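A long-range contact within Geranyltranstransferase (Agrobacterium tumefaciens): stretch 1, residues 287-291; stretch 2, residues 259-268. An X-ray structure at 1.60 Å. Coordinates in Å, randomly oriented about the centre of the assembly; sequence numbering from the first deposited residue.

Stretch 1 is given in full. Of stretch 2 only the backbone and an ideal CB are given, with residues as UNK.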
ATOM      1  N   GLY A 287     -17.370  21.564  10.249  1.00 34.99           N
ATOM      2  CA  GLY A 287     -16.054  22.193  10.305  1.00 33.84           C
ATOM      3  C   GLY A 287     -15.528  22.423   8.903  1.00 32.61           C
ATOM      4  O   GLY A 287     -14.765  21.629   8.364  1.00 32.71           O
ATOM      5  N   THR A 288     -15.970  23.529   8.323  1.00 31.34           N
ATOM      6  CA  THR A 288     -15.629  23.912   6.970  1.00 30.29           C
ATOM      7  C   THR A 288     -15.154  25.353   7.043  1.00 28.75           C
ATOM      8  O   THR A 288     -15.612  26.108   7.908  1.00 27.53           O
ATOM      9  CB  THR A 288     -16.888  23.791   6.079  1.00 30.30           C
ATOM     10  OG1 THR A 288     -16.945  22.486   5.500  1.00 32.37           O
ATOM     11  CG2 THR A 288     -16.895  24.796   5.011  1.00 31.78           C
ATOM     12  N   LEU A 289     -14.231  25.749   6.169  1.00 27.20           N
ATOM     13  CA  LEU A 289     -13.821  27.153   6.136  1.00 26.63           C
ATOM     14  C   LEU A 289     -14.972  28.055   5.670  1.00 25.80           C
ATOM     15  O   LEU A 289     -15.071  29.201   6.084  1.00 24.79           O
ATOM     16  CB  LEU A 289     -12.584  27.364   5.257  1.00 26.45           C
ATOM     17  CG  LEU A 289     -11.286  26.702   5.743  1.00 26.49           C
ATOM     18  CD1 LEU A 289     -10.131  27.180   4.862  1.00 25.84           C
ATOM     19  CD2 LEU A 289     -11.004  27.000   7.217  1.00 26.58           C
ATOM     20  N   VAL A 290     -15.820  27.529   4.791  1.00 25.12           N
ATOM     21  CA  VAL A 290     -17.037  28.235   4.391  1.00 25.34           C
ATOM     22  C   VAL A 290     -17.906  28.534   5.619  1.00 25.04           C
ATOM     23  O   VAL A 290     -18.420  29.643   5.763  1.00 25.50           O
ATOM     24  CB  VAL A 290     -17.850  27.415   3.365  1.00 25.19           C
ATOM     25  CG1 VAL A 290     -19.159  28.110   3.039  1.00 24.78           C
ATOM     26  CG2 VAL A 290     -17.021  27.165   2.111  1.00 25.54           C
ATOM     27  N   ALA A 291     -18.054  27.540   6.496  1.00 25.12           N
ATOM     28  CA  ALA A 291     -18.848  27.694   7.716  1.00 25.41           C
ATOM     29  C   ALA A 291     -18.232  28.725   8.655  1.00 25.84           C
ATOM     30  O   ALA A 291     -18.943  29.562   9.233  1.00 24.94           O
ATOM     31  CB  ALA A 291     -18.993  26.358   8.434  1.00 25.22           C
ATOM     32  N   UNK A 259     -11.192  21.892  -2.501  1.00 21.13           N
ATOM     33  CA  UNK A 259     -11.885  21.781  -1.217  1.00 22.11           C
ATOM     34  C   UNK A 259     -12.921  22.893  -1.021  1.00 22.35           C
ATOM     35  O   UNK A 259     -14.072  22.615  -0.670  1.00 22.16           O
ATOM     36  CB  UNK A 259     -10.870  21.813  -0.073  1.00 22.11           C
ATOM     37  N   UNK A 260     -12.519  24.146  -1.241  1.00 22.54           N
ATOM     38  CA  UNK A 260     -13.422  25.295  -1.094  1.00 23.54           C
ATOM     39  C   UNK A 260     -14.617  25.210  -2.032  1.00 24.59           C
ATOM     40  O   UNK A 260     -15.752  25.391  -1.615  1.00 24.90           O
ATOM     41  CB  UNK A 260     -12.663  26.598  -1.350  1.00 23.54           C
ATOM     42  N   UNK A 261     -14.354  24.940  -3.307  1.00 25.10           N
ATOM     43  CA  UNK A 261     -15.425  24.856  -4.297  1.00 26.14           C
ATOM     44  C   UNK A 261     -16.443  23.811  -3.873  1.00 27.05           C
ATOM     45  O   UNK A 261     -17.650  24.037  -3.995  1.00 26.72           O
ATOM     46  CB  UNK A 261     -14.863  24.524  -5.681  1.00 26.14           C
ATOM     47  N   UNK A 262     -15.953  22.684  -3.365  1.00 28.75           N
ATOM     48  CA  UNK A 262     -16.819  21.580  -2.961  1.00 29.18           C
ATOM     49  C   UNK A 262     -17.673  21.971  -1.764  1.00 29.73           C
ATOM     50  O   UNK A 262     -18.881  21.708  -1.745  1.00 29.66           O
ATOM     51  CB  UNK A 262     -15.987  20.339  -2.632  1.00 29.18           C
ATOM     52  N   UNK A 263     -17.052  22.609  -0.771  1.00 30.05           N
ATOM     53  CA  UNK A 263     -17.778  23.037   0.416  1.00 30.87           C
ATOM     54  C   UNK A 263     -18.775  24.150   0.086  1.00 31.55           C
ATOM     55  O   UNK A 263     -19.843  24.207   0.682  1.00 31.54           O
ATOM     56  CB  UNK A 263     -16.798  23.508   1.492  1.00 30.87           C
ATOM     57  N   UNK A 264     -18.432  25.019  -0.868  1.00 32.84           N
ATOM     58  CA  UNK A 264     -19.372  26.036  -1.370  1.00 34.21           C
ATOM     59  C   UNK A 264     -20.575  25.402  -2.075  1.00 35.53           C
ATOM     60  O   UNK A 264     -21.714  25.796  -1.825  1.00 35.84           O
ATOM     61  CB  UNK A 264     -18.655  26.987  -2.330  1.00 34.21           C
ATOM     62  N   UNK A 265     -20.312  24.453  -2.971  1.00 36.93           N
ATOM     63  CA  UNK A 265     -21.376  23.724  -3.679  1.00 38.18           C
ATOM     64  C   UNK A 265     -22.381  23.157  -2.691  1.00 39.30           C
ATOM     65  O   UNK A 265     -23.582  23.389  -2.819  1.00 39.74           O
ATOM     66  CB  UNK A 265     -20.788  22.599  -4.533  1.00 38.18           C
ATOM     67  N   UNK A 266     -21.880  22.410  -1.711  1.00 40.59           N
ATOM     68  CA  UNK A 266     -22.730  21.818  -0.684  1.00 41.54           C
ATOM     69  C   UNK A 266     -23.525  22.898   0.061  1.00 42.36           C
ATOM     70  O   UNK A 266     -24.719  22.730   0.310  1.00 42.65           O
ATOM     71  CB  UNK A 266     -21.884  21.009   0.301  1.00 41.54           C
ATOM     72  N   UNK A 267     -22.865  24.005   0.398  1.00 43.29           N
ATOM     73  CA  UNK A 267     -23.528  25.126   1.068  1.00 43.67           C
ATOM     74  C   UNK A 267     -24.731  25.575   0.253  1.00 44.31           C
ATOM     75  O   UNK A 267     -25.855  25.598   0.756  1.00 44.43           O
ATOM     76  CB  UNK A 267     -22.558  26.291   1.274  1.00 43.67           C
ATOM     77  N   UNK A 268     -24.486  25.928  -1.008  1.00 44.93           N
ATOM     78  CA  UNK A 268     -25.555  26.331  -1.922  1.00 45.05           C
ATOM     79  C   UNK A 268     -26.138  25.112  -2.629  1.00 45.37           C
ATOM     80  O   UNK A 268     -27.355  24.924  -2.647  1.00 45.89           O
ATOM     81  CB  UNK A 268     -25.036  27.341  -2.947  1.00 45.05           C
TER

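Stretch 2 runs as a helix from 259 to 267, and the first turn of the helix beginning at Leu289 packs against it; the CA atoms come closest between Val290 and position 263, 6.6 Å apart. Stretch 1 offers two kinds of surface: the methyls of Val290 with the flank of Leu289, and, beside them, the hydroxyl of Thr288 and the backbone N of Leu289.

At position 259 CA-to-CB points sideways and nothing of stretch 1 lies within 5.5 Å of the ideal CB, so many side chains would fit. The residue is Gln259, whose NE2 hydrogen-bonds to the side chain at 263, one turn on.

Position 260 also points sideways, but a long side chain could bend towards Leu289 and Val290, which present carbon; leucine, isoleucine or methionine would suit. Leu260 does this, its CD2 lying 4.2 Å from Val290 CG2 and 4.4 Å from Leu289 CB.

Position 261 points away and 262 is out of reach, so stretch 1 constrains neither; they are Ala261 and Asp262.

Position 263 points toward stretch 1, its ideal CB 3.7 Å from both Val290 CG2 and Thr288 CG2. The close methyls leave room for little bulk directly ahead, so alanine or serine would fit; the Thr288 hydroxyl and the N-H of Leu289 also suit a side chain with an acceptor, asparagine or aspartate, turned past the methyls. It is Asp263. Its CB meets Val290 CG2 at 3.8 Å, and its CG lies 3.5 Å from Thr288 OG1 without a hydrogen bond crossing directly. Instead a water bridges the stretches, donating to Asp263 OD2 (2.6 Å) and accepting from Leu289 N (2.8 Å), which links the carboxylate to the start of the helix. Asp263 OD2 also accepts from Gln259 NE2 (2.9 Å).

Position 264 points sideways, with its ideal CB 4.7 Å from Val290 CG2, so an apolar side chain of medium length could reach this methyl. Leu264 places CD2 3.3 Å from Val290 CG2, a tight approach; the same CD2 is modelled too close to its own helix, so the exact fit deserves caution.

Positions 265 and 266 are out of reach and leave the choice wide; they are Leu265 and Asp266.

Position 267 points toward stretch 1, with Val290 CG1 4.2 Å from the ideal CB. Valine, leucine, isoleucine or methionine could cover that methyl. Leu267 brings CD2 to 3.3 Å from Val290 CG1, completing, with Leu260, Asp263 and Leu264, the hole that receives Val290 as a knob.

Position 268 is out of reach. Thr268 turns back on its own chain, its OG1 donating to Leu264 O (3.1 Å).

Stretch 2, residues 259-268: QLADDLLDLT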
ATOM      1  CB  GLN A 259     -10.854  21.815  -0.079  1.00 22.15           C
ATOM      2  CG  GLN A 259     -11.436  21.600   1.307  1.00 23.27           C
ATOM      3  CD  GLN A 259     -12.074  20.240   1.434  1.00 24.79           C
ATOM      4  OE1 GLN A 259     -11.459  19.222   1.082  1.00 28.75           O
ATOM      5  NE2 GLN A 259     -13.321  20.197   1.914  1.00 27.37           N
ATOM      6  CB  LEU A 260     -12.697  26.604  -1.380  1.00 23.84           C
ATOM      7  CG  LEU A 260     -12.013  27.368  -0.261  1.00 24.54           C
ATOM      8  CD1 LEU A 260     -11.429  28.638  -0.828  1.00 23.65           C
ATOM      9  CD2 LEU A 260     -12.992  27.683   0.866  1.00 22.80           C
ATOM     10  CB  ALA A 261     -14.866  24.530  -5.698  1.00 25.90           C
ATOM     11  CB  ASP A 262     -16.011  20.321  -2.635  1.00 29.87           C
ATOM     12  CG  ASP A 262     -16.833  19.057  -2.782  1.00 31.60           C
ATOM     13  OD1 ASP A 262     -17.301  18.793  -3.914  1.00 37.37           O
ATOM     14  OD2 ASP A 262     -17.019  18.335  -1.777  1.00 36.27           O
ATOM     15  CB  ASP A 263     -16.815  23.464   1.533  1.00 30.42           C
ATOM     16  CG  ASP A 263     -16.032  22.291   2.111  1.00 29.89           C
ATOM     17  OD1 ASP A 263     -16.539  21.146   2.083  1.00 28.75           O
ATOM     18  OD2 ASP A 263     -14.903  22.514   2.597  1.00 28.57           O
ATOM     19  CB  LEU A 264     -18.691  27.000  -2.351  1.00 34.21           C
ATOM     20  CG  LEU A 264     -18.026  28.274  -1.834  1.00 34.32           C
ATOM     21  CD1 LEU A 264     -18.988  29.106  -0.950  1.00 34.00           C
ATOM     22  CD2 LEU A 264     -16.774  27.956  -1.074  1.00 36.05           C
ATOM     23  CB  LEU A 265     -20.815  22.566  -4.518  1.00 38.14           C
ATOM     24  CG  LEU A 265     -20.264  22.850  -5.913  1.00 38.96           C
ATOM     25  CD1 LEU A 265     -19.788  21.542  -6.561  1.00 39.28           C
ATOM     26  CD2 LEU A 265     -21.312  23.537  -6.781  1.00 39.34           C
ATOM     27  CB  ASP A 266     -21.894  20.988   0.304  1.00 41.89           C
ATOM     28  CG  ASP A 266     -21.352  19.704  -0.312  1.00 43.05           C
ATOM     29  OD1 ASP A 266     -21.768  19.335  -1.435  1.00 44.62           O
ATOM     30  OD2 ASP A 266     -20.500  19.056   0.333  1.00 45.29           O
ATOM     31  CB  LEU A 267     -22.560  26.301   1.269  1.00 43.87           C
ATOM     32  CG  LEU A 267     -23.165  27.622   1.767  1.00 43.72           C
ATOM     33  CD1 LEU A 267     -23.689  27.467   3.184  1.00 44.30           C
ATOM     34  CD2 LEU A 267     -22.144  28.746   1.693  1.00 43.76           C
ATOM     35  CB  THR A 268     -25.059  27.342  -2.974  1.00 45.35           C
ATOM     36  OG1 THR A 268     -23.965  26.780  -3.711  1.00 45.50           O
ATOM     37  CG2 THR A 268     -24.624  28.655  -2.297  1.00 45.69           C
TER
HETATM   38  O   HOH W   1     -13.845  24.631   3.582  1.00 29.78           O
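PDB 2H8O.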